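Long-range contact in homoaconitase large subunit (Methanocaldococcus jannaschii, PDB 4KP2), which forms the large subunit of a [4Fe-4S] hydro-lyase that dehydrates (R)-homocitrate to cis-homoaconitate and hydrates it again to homoisocitrate: residues S139-T152 against C229-I242. Sequence-based numbering, arbitrary orientation.
Sequences SHTCTHGAFGAFAT and CNMAIEMGGKTGVI
His140 reaches Glu234 through a His-carboxylate hydrogen bond, NE2 to OE2, 2.7 Å long. The contact lies in an aconitase-family alpha/beta domain and joins the loop and start of strand 150-153, an outer strand of a parallel sheet, to the end of helix 222-230, the 3-10 turn 233-235 and strand 239-242 of a mixed sheet. The imidazole and carboxylate planes are only 16° apart, and NE2 meets OE2 nearly along its C-O axis. Carbonyl O of Asn230 lies in the ring plane, 3.3 Å from His140 CD2. Ile233 CG2 sits obliquely to the ring, 3.5 Å from both His140 CD2 and NE2. With an alanine here instead of His140, Glu234 OE2 would probably lose this donor and a gap would open beside Ile233 CG2. Asn230 lies alongside Thr143, and its ND2 gives OG1 a weak, bent bond. Turned back beside its own backbone N (chi1 -54°), that OG1 also donates to His140 O. Asn230 OD1 accepts from Asn405 ND2, and its side chain touches Cys323, a predicted ligand of the [4Fe-4S] cluster. Cys142 SG packs on Ala232 CB, 3.8 Å away. Gly145 fits where a CB would collide with Gly240 O, and its CA makes a 3.2 Å CA-H...O contact there. Ile242 N donates almost straight to Gly145 O. Helix 24-33 packs on both Phe150 and Val241. Thr239 CG2 leans on Phe150 CE1, while OG1, anti to the backbone N (chi1 -175°), donates to Ala151 O at 2.6 Å, tilted from the carbonyl plane.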
ATOM      1  N   SER A 139     -10.109 -15.137  13.903  1.00 50.06           N
ATOM      2  CA  SER A 139     -11.338 -14.969  14.672  1.00 43.38           C
ATOM      3  C   SER A 139     -12.563 -14.721  13.792  1.00 46.49           C
ATOM      4  O   SER A 139     -13.678 -14.587  14.298  1.00 47.90           O
ATOM      5  CB  SER A 139     -11.181 -13.837  15.693  1.00 44.69           C
ATOM      6  OG  SER A 139     -10.844 -12.619  15.052  1.00 59.41           O
ATOM      7  N   HIS A 140     -12.355 -14.666  12.480  1.00 45.41           N
ATOM      8  CA  HIS A 140     -13.452 -14.445  11.544  1.00 43.22           C
ATOM      9  C   HIS A 140     -13.536 -15.540  10.486  1.00 38.46           C
ATOM     10  O   HIS A 140     -13.859 -15.274   9.328  1.00 40.35           O
ATOM     11  CB  HIS A 140     -13.328 -13.075  10.877  1.00 43.95           C
ATOM     12  CG  HIS A 140     -13.477 -11.928  11.826  1.00 48.05           C
ATOM     13  ND1 HIS A 140     -12.424 -11.430  12.565  1.00 54.53           N
ATOM     14  CD2 HIS A 140     -14.556 -11.186  12.166  1.00 49.12           C
ATOM     15  CE1 HIS A 140     -12.848 -10.428  13.311  1.00 56.20           C
ATOM     16  NE2 HIS A 140     -14.139 -10.259  13.090  1.00 53.66           N
ATOM     17  N   THR A 141     -13.250 -16.771  10.892  1.00 40.71           N
ATOM     18  CA  THR A 141     -13.385 -17.922  10.010  1.00 39.86           C
ATOM     19  C   THR A 141     -14.868 -18.244   9.828  1.00 44.84           C
ATOM     20  O   THR A 141     -15.256 -18.957   8.902  1.00 40.85           O
ATOM     21  CB  THR A 141     -12.636 -19.147  10.575  1.00 44.27           C
ATOM     22  OG1 THR A 141     -11.318 -18.754  10.977  1.00 41.96           O
ATOM     23  CG2 THR A 141     -12.531 -20.253   9.533  1.00 39.05           C
ATOM     24  N   CYS A 142     -15.694 -17.686  10.708  1.00 42.78           N
ATOM     25  CA  CYS A 142     -17.141 -17.878  10.662  1.00 42.06           C
ATOM     26  C   CYS A 142     -17.769 -17.333   9.379  1.00 42.83           C
ATOM     27  O   CYS A 142     -18.928 -17.618   9.078  1.00 48.30           O
ATOM     28  CB  CYS A 142     -17.797 -17.225  11.880  1.00 40.90           C
ATOM     29  SG  CYS A 142     -17.384 -15.476  12.100  1.00 48.23           S
ATOM     30  N   THR A 143     -16.996 -16.548   8.633  1.00 40.68           N
ATOM     31  CA  THR A 143     -17.445 -15.970   7.370  1.00 48.96           C
ATOM     32  C   THR A 143     -17.871 -17.049   6.376  1.00 48.56           C
ATOM     33  O   THR A 143     -18.808 -16.859   5.600  1.00 50.76           O
ATOM     34  CB  THR A 143     -16.327 -15.114   6.734  1.00 41.27           C
ATOM     35  OG1 THR A 143     -15.873 -14.137   7.679  1.00 48.05           O
ATOM     36  CG2 THR A 143     -16.825 -14.409   5.481  1.00 38.67           C
ATOM     37  N   HIS A 144     -17.190 -18.190   6.424  1.00 43.48           N
ATOM     38  CA  HIS A 144     -17.408 -19.266   5.462  1.00 40.95           C
ATOM     39  C   HIS A 144     -18.639 -20.107   5.779  1.00 45.26           C
ATOM     40  O   HIS A 144     -18.819 -21.193   5.227  1.00 43.35           O
ATOM     41  CB  HIS A 144     -16.166 -20.155   5.386  1.00 41.49           C
ATOM     42  CG  HIS A 144     -14.891 -19.386   5.233  1.00 45.04           C
ATOM     43  ND1 HIS A 144     -14.548 -18.741   4.064  1.00 46.79           N
ATOM     44  CD2 HIS A 144     -13.882 -19.153   6.103  1.00 46.95           C
ATOM     45  CE1 HIS A 144     -13.380 -18.145   4.221  1.00 50.33           C
ATOM     46  NE2 HIS A 144     -12.953 -18.379   5.448  1.00 50.16           N
ATOM     47  N   GLY A 145     -19.485 -19.602   6.670  1.00 41.95           N
ATOM     48  CA  GLY A 145     -20.746 -20.250   6.970  1.00 44.16           C
ATOM     49  C   GLY A 145     -21.796 -19.843   5.956  1.00 46.20           C
ATOM     50  O   GLY A 145     -22.917 -20.352   5.963  1.00 52.38           O
ATOM     51  N   ALA A 146     -21.422 -18.919   5.076  1.00 43.56           N
ATOM     52  CA  ALA A 146     -22.314 -18.446   4.027  1.00 43.68           C
ATOM     53  C   ALA A 146     -22.419 -19.471   2.904  1.00 45.43           C
ATOM     54  O   ALA A 146     -23.299 -19.383   2.047  1.00 42.72           O
ATOM     55  CB  ALA A 146     -21.830 -17.113   3.486  1.00 45.36           C
ATOM     56  N   PHE A 147     -21.508 -20.439   2.914  1.00 42.08           N
ATOM     57  CA  PHE A 147     -21.512 -21.517   1.934  1.00 43.05           C
ATOM     58  C   PHE A 147     -22.330 -22.699   2.438  1.00 46.11           C
ATOM     59  O   PHE A 147     -22.543 -23.672   1.715  1.00 42.78           O
ATOM     60  CB  PHE A 147     -20.082 -21.967   1.633  1.00 39.81           C
ATOM     61  CG  PHE A 147     -19.286 -20.969   0.845  1.00 45.15           C
ATOM     62  CD1 PHE A 147     -18.627 -19.929   1.480  1.00 45.26           C
ATOM     63  CD2 PHE A 147     -19.195 -21.071  -0.532  1.00 52.52           C
ATOM     64  CE1 PHE A 147     -17.894 -19.009   0.755  1.00 53.46           C
ATOM     65  CE2 PHE A 147     -18.465 -20.157  -1.264  1.00 53.37           C
ATOM     66  CZ  PHE A 147     -17.812 -19.123  -0.620  1.00 57.85           C
ATOM     67  N   GLY A 148     -22.788 -22.607   3.681  1.00 47.89           N
ATOM     68  CA  GLY A 148     -23.538 -23.685   4.295  1.00 49.84           C
ATOM     69  C   GLY A 148     -22.610 -24.694   4.938  1.00 50.96           C
ATOM     70  O   GLY A 148     -22.912 -25.885   5.004  1.00 52.57           O
ATOM     71  N   ALA A 149     -21.467 -24.209   5.410  1.00 43.97           N
ATOM     72  CA  ALA A 149     -20.479 -25.065   6.050  1.00 47.86           C
ATOM     73  C   ALA A 149     -20.173 -24.577   7.458  1.00 46.35           C
ATOM     74  O   ALA A 149     -20.151 -23.375   7.717  1.00 46.04           O
ATOM     75  CB  ALA A 149     -19.208 -25.116   5.220  1.00 45.89           C
ATOM     76  N   PHE A 150     -19.943 -25.515   8.368  1.00 51.02           N
ATOM     77  CA  PHE A 150     -19.612 -25.173   9.744  1.00 48.27           C
ATOM     78  C   PHE A 150     -18.165 -24.699   9.826  1.00 44.53           C
ATOM     79  O   PHE A 150     -17.233 -25.490   9.683  1.00 39.34           O
ATOM     80  CB  PHE A 150     -19.834 -26.374  10.663  1.00 42.64           C
ATOM     81  CG  PHE A 150     -19.696 -26.052  12.122  1.00 45.10           C
ATOM     82  CD1 PHE A 150     -20.786 -25.618  12.858  1.00 50.49           C
ATOM     83  CD2 PHE A 150     -18.476 -26.182  12.760  1.00 38.96           C
ATOM     84  CE1 PHE A 150     -20.659 -25.319  14.202  1.00 44.71           C
ATOM     85  CE2 PHE A 150     -18.342 -25.883  14.101  1.00 43.08           C
ATOM     86  CZ  PHE A 150     -19.435 -25.453  14.823  1.00 36.45           C
ATOM     87  N   ALA A 151     -17.985 -23.404  10.058  1.00 39.41           N
ATOM     88  CA  ALA A 151     -16.651 -22.817  10.084  1.00 40.47           C
ATOM     89  C   ALA A 151     -16.410 -21.992  11.343  1.00 41.24           C
ATOM     90  O   ALA A 151     -17.165 -21.070  11.645  1.00 45.09           O
ATOM     91  CB  ALA A 151     -16.424 -21.969   8.843  1.00 40.33           C
ATOM     92  N   THR A 152     -15.352 -22.333  12.073  1.00 36.84           N
ATOM     93  CA  THR A 152     -14.998 -21.622  13.296  1.00 42.92           C
ATOM     94  C   THR A 152     -13.513 -21.277  13.328  1.00 41.92           C
ATOM     95  O   THR A 152     -12.724 -21.815  12.552  1.00 39.61           O
ATOM     96  CB  THR A 152     -15.340 -22.446  14.553  1.00 41.97           C
ATOM     97  OG1 THR A 152     -14.749 -23.747  14.448  1.00 37.85           O
ATOM     98  CG2 THR A 152     -16.847 -22.590  14.705  1.00 47.61           C
ATOM     99  N   CYS A 229     -22.341 -13.570   7.872  1.00 43.28           N
ATOM    100  CA  CYS A 229     -21.637 -14.619   8.601  1.00 48.72           C
ATOM    101  C   CYS A 229     -20.306 -14.130   9.159  1.00 50.55           C
ATOM    102  O   CYS A 229     -19.743 -14.740  10.066  1.00 43.62           O
ATOM    103  CB  CYS A 229     -21.415 -15.839   7.705  1.00 52.02           C
ATOM    104  SG  CYS A 229     -22.936 -16.647   7.161  1.00 49.88           S
ATOM    105  N   ASN A 230     -19.807 -13.026   8.611  1.00 49.02           N
ATOM    106  CA  ASN A 230     -18.529 -12.471   9.043  1.00 46.17           C
ATOM    107  C   ASN A 230     -18.616 -11.823  10.420  1.00 42.96           C
ATOM    108  O   ASN A 230     -17.676 -11.899  11.214  1.00 47.33           O
ATOM    109  CB  ASN A 230     -18.014 -11.452   8.024  1.00 51.86           C
ATOM    110  CG  ASN A 230     -16.649 -10.901   8.389  1.00 50.19           C
ATOM    111  OD1 ASN A 230     -16.533  -9.977   9.194  1.00 50.41           O
ATOM    112  ND2 ASN A 230     -15.606 -11.467   7.794  1.00 47.49           N
ATOM    113  N   MET A 231     -19.750 -11.189  10.699  1.00 46.78           N
ATOM    114  CA  MET A 231     -19.933 -10.456  11.945  1.00 53.28           C
ATOM    115  C   MET A 231     -20.583 -11.325  13.016  1.00 54.29           C
ATOM    116  O   MET A 231     -21.253 -10.818  13.913  1.00 59.80           O
ATOM    117  CB  MET A 231     -20.789  -9.214  11.705  1.00 50.08           C
ATOM    118  CG  MET A 231     -20.345  -8.366  10.527  1.00 50.33           C
ATOM    119  SD  MET A 231     -19.554  -6.831  11.040  1.00 65.48           S
ATOM    120  CE  MET A 231     -20.838  -6.121  12.066  1.00 52.02           C
ATOM    121  N   ALA A 232     -20.383 -12.635  12.916  1.00 48.21           N
ATOM    122  CA  ALA A 232     -20.963 -13.566  13.878  1.00 55.85           C
ATOM    123  C   ALA A 232     -20.214 -13.526  15.206  1.00 57.00           C
ATOM    124  O   ALA A 232     -20.824 -13.570  16.274  1.00 57.85           O
ATOM    125  CB  ALA A 232     -20.971 -14.977  13.312  1.00 44.32           C
ATOM    126  N   ILE A 233     -18.889 -13.441  15.130  1.00 55.63           N
ATOM    127  CA  ILE A 233     -18.047 -13.407  16.321  1.00 61.04           C
ATOM    128  C   ILE A 233     -18.237 -12.102  17.096  1.00 59.54           C
ATOM    129  O   ILE A 233     -18.046 -12.053  18.312  1.00 53.54           O
ATOM    130  CB  ILE A 233     -16.555 -13.603  15.957  1.00 61.17           C
ATOM    131  CG1 ILE A 233     -15.691 -13.701  17.216  1.00 52.34           C
ATOM    132  CG2 ILE A 233     -16.067 -12.483  15.050  1.00 50.80           C
ATOM    133  CD1 ILE A 233     -16.105 -14.815  18.148  1.00 65.05           C
ATOM    134  N   GLU A 234     -18.637 -11.050  16.388  1.00 59.15           N
ATOM    135  CA  GLU A 234     -18.841  -9.743  17.004  1.00 52.72           C
ATOM    136  C   GLU A 234     -20.040  -9.752  17.945  1.00 58.34           C
ATOM    137  O   GLU A 234     -20.196  -8.860  18.777  1.00 62.20           O
ATOM    138  CB  GLU A 234     -19.019  -8.668  15.930  1.00 49.33           C
ATOM    139  CG  GLU A 234     -17.913  -8.650  14.886  1.00 50.85           C
ATOM    140  CD  GLU A 234     -16.548  -8.357  15.482  1.00 56.96           C
ATOM    141  OE1 GLU A 234     -16.481  -7.649  16.509  1.00 57.94           O
ATOM    142  OE2 GLU A 234     -15.540  -8.835  14.921  1.00 59.91           O
ATOM    143  N   MET A 235     -20.885 -10.767  17.803  1.00 56.21           N
ATOM    144  CA  MET A 235     -22.027 -10.950  18.689  1.00 57.78           C
ATOM    145  C   MET A 235     -21.739 -12.044  19.709  1.00 60.30           C
ATOM    146  O   MET A 235     -22.622 -12.456  20.461  1.00 62.57           O
ATOM    147  CB  MET A 235     -23.278 -11.301  17.883  1.00 55.64           C
ATOM    148  CG  MET A 235     -23.773 -10.169  17.004  1.00 61.79           C
ATOM    149  SD  MET A 235     -25.120 -10.665  15.913  1.00 58.91           S
ATOM    150  CE  MET A 235     -24.280 -11.840  14.857  1.00 60.03           C
ATOM    151  N   GLY A 236     -20.494 -12.509  19.728  1.00 60.49           N
ATOM    152  CA  GLY A 236     -20.085 -13.566  20.634  1.00 57.21           C
ATOM    153  C   GLY A 236     -20.306 -14.941  20.037  1.00 51.63           C
ATOM    154  O   GLY A 236     -19.908 -15.950  20.619  1.00 55.45           O
ATOM    155  N   GLY A 237     -20.939 -14.975  18.868  1.00 50.23           N
ATOM    156  CA  GLY A 237     -21.278 -16.221  18.207  1.00 50.09           C
ATOM    157  C   GLY A 237     -20.083 -17.091  17.875  1.00 47.54           C
ATOM    158  O   GLY A 237     -19.032 -16.593  17.469  1.00 52.07           O
ATOM    159  N   LYS A 238     -20.246 -18.397  18.055  1.00 50.54           N
ATOM    160  CA  LYS A 238     -19.197 -19.351  17.725  1.00 51.52           C
ATOM    161  C   LYS A 238     -19.019 -19.398  16.215  1.00 46.27           C
ATOM    162  O   LYS A 238     -17.903 -19.533  15.714  1.00 53.47           O
ATOM    163  CB  LYS A 238     -19.551 -20.737  18.263  1.00 43.44           C
ATOM    164  CG  LYS A 238     -18.419 -21.746  18.170  1.00 48.35           C
ATOM    165  CD  LYS A 238     -17.230 -21.309  19.007  1.00 50.88           C
ATOM    166  CE  LYS A 238     -16.107 -22.334  18.953  1.00 58.77           C
ATOM    167  NZ  LYS A 238     -14.940 -21.925  19.781  1.00 63.95           N
ATOM    168  N   THR A 239     -20.132 -19.286  15.498  1.00 39.31           N
ATOM    169  CA  THR A 239     -20.118 -19.255  14.042  1.00 40.53           C
ATOM    170  C   THR A 239     -21.446 -18.738  13.502  1.00 41.86           C
ATOM    171  O   THR A 239     -22.458 -18.735  14.205  1.00 44.62           O
ATOM    172  CB  THR A 239     -19.849 -20.649  13.436  1.00 37.90           C
ATOM    173  OG1 THR A 239     -19.724 -20.540  12.014  1.00 36.30           O
ATOM    174  CG2 THR A 239     -20.984 -21.609  13.770  1.00 44.57           C
ATOM    175  N   GLY A 240     -21.432 -18.294  12.250  1.00 36.58           N
ATOM    176  CA  GLY A 240     -22.643 -17.870  11.575  1.00 38.39           C
ATOM    177  C   GLY A 240     -22.809 -18.656  10.292  1.00 46.91           C
ATOM    178  O   GLY A 240     -21.917 -18.661   9.446  1.00 49.38           O
ATOM    179  N   VAL A 241     -23.946 -19.328  10.144  1.00 43.23           N
ATOM    180  CA  VAL A 241     -24.162 -20.198   8.993  1.00 42.70           C
ATOM    181  C   VAL A 241     -25.440 -19.852   8.224  1.00 44.82           C
ATOM    182  O   VAL A 241     -26.466 -19.509   8.815  1.00 44.41           O
ATOM    183  CB  VAL A 241     -24.160 -21.692   9.410  1.00 42.63           C
ATOM    184  CG1 VAL A 241     -25.354 -22.013  10.297  1.00 48.48           C
ATOM    185  CG2 VAL A 241     -24.128 -22.597   8.185  1.00 40.68           C
ATOM    186  N   ILE A 242     -25.357 -19.927   6.899  1.00 47.18           N
ATOM    187  CA  ILE A 242     -26.501 -19.673   6.031  1.00 41.98           C
ATOM    188  C   ILE A 242     -26.749 -20.868   5.116  1.00 41.95           C
ATOM    189  O   ILE A 242     -25.817 -21.403   4.514  1.00 44.80           O
ATOM    190  CB  ILE A 242     -26.291 -18.403   5.181  1.00 47.46           C
ATOM    191  CG1 ILE A 242     -26.288 -17.163   6.076  1.00 46.29           C
ATOM    192  CG2 ILE A 242     -27.371 -18.275   4.119  1.00 44.38           C
ATOM    193  CD1 ILE A 242     -26.153 -15.866   5.322  1.00 49.13           C
TER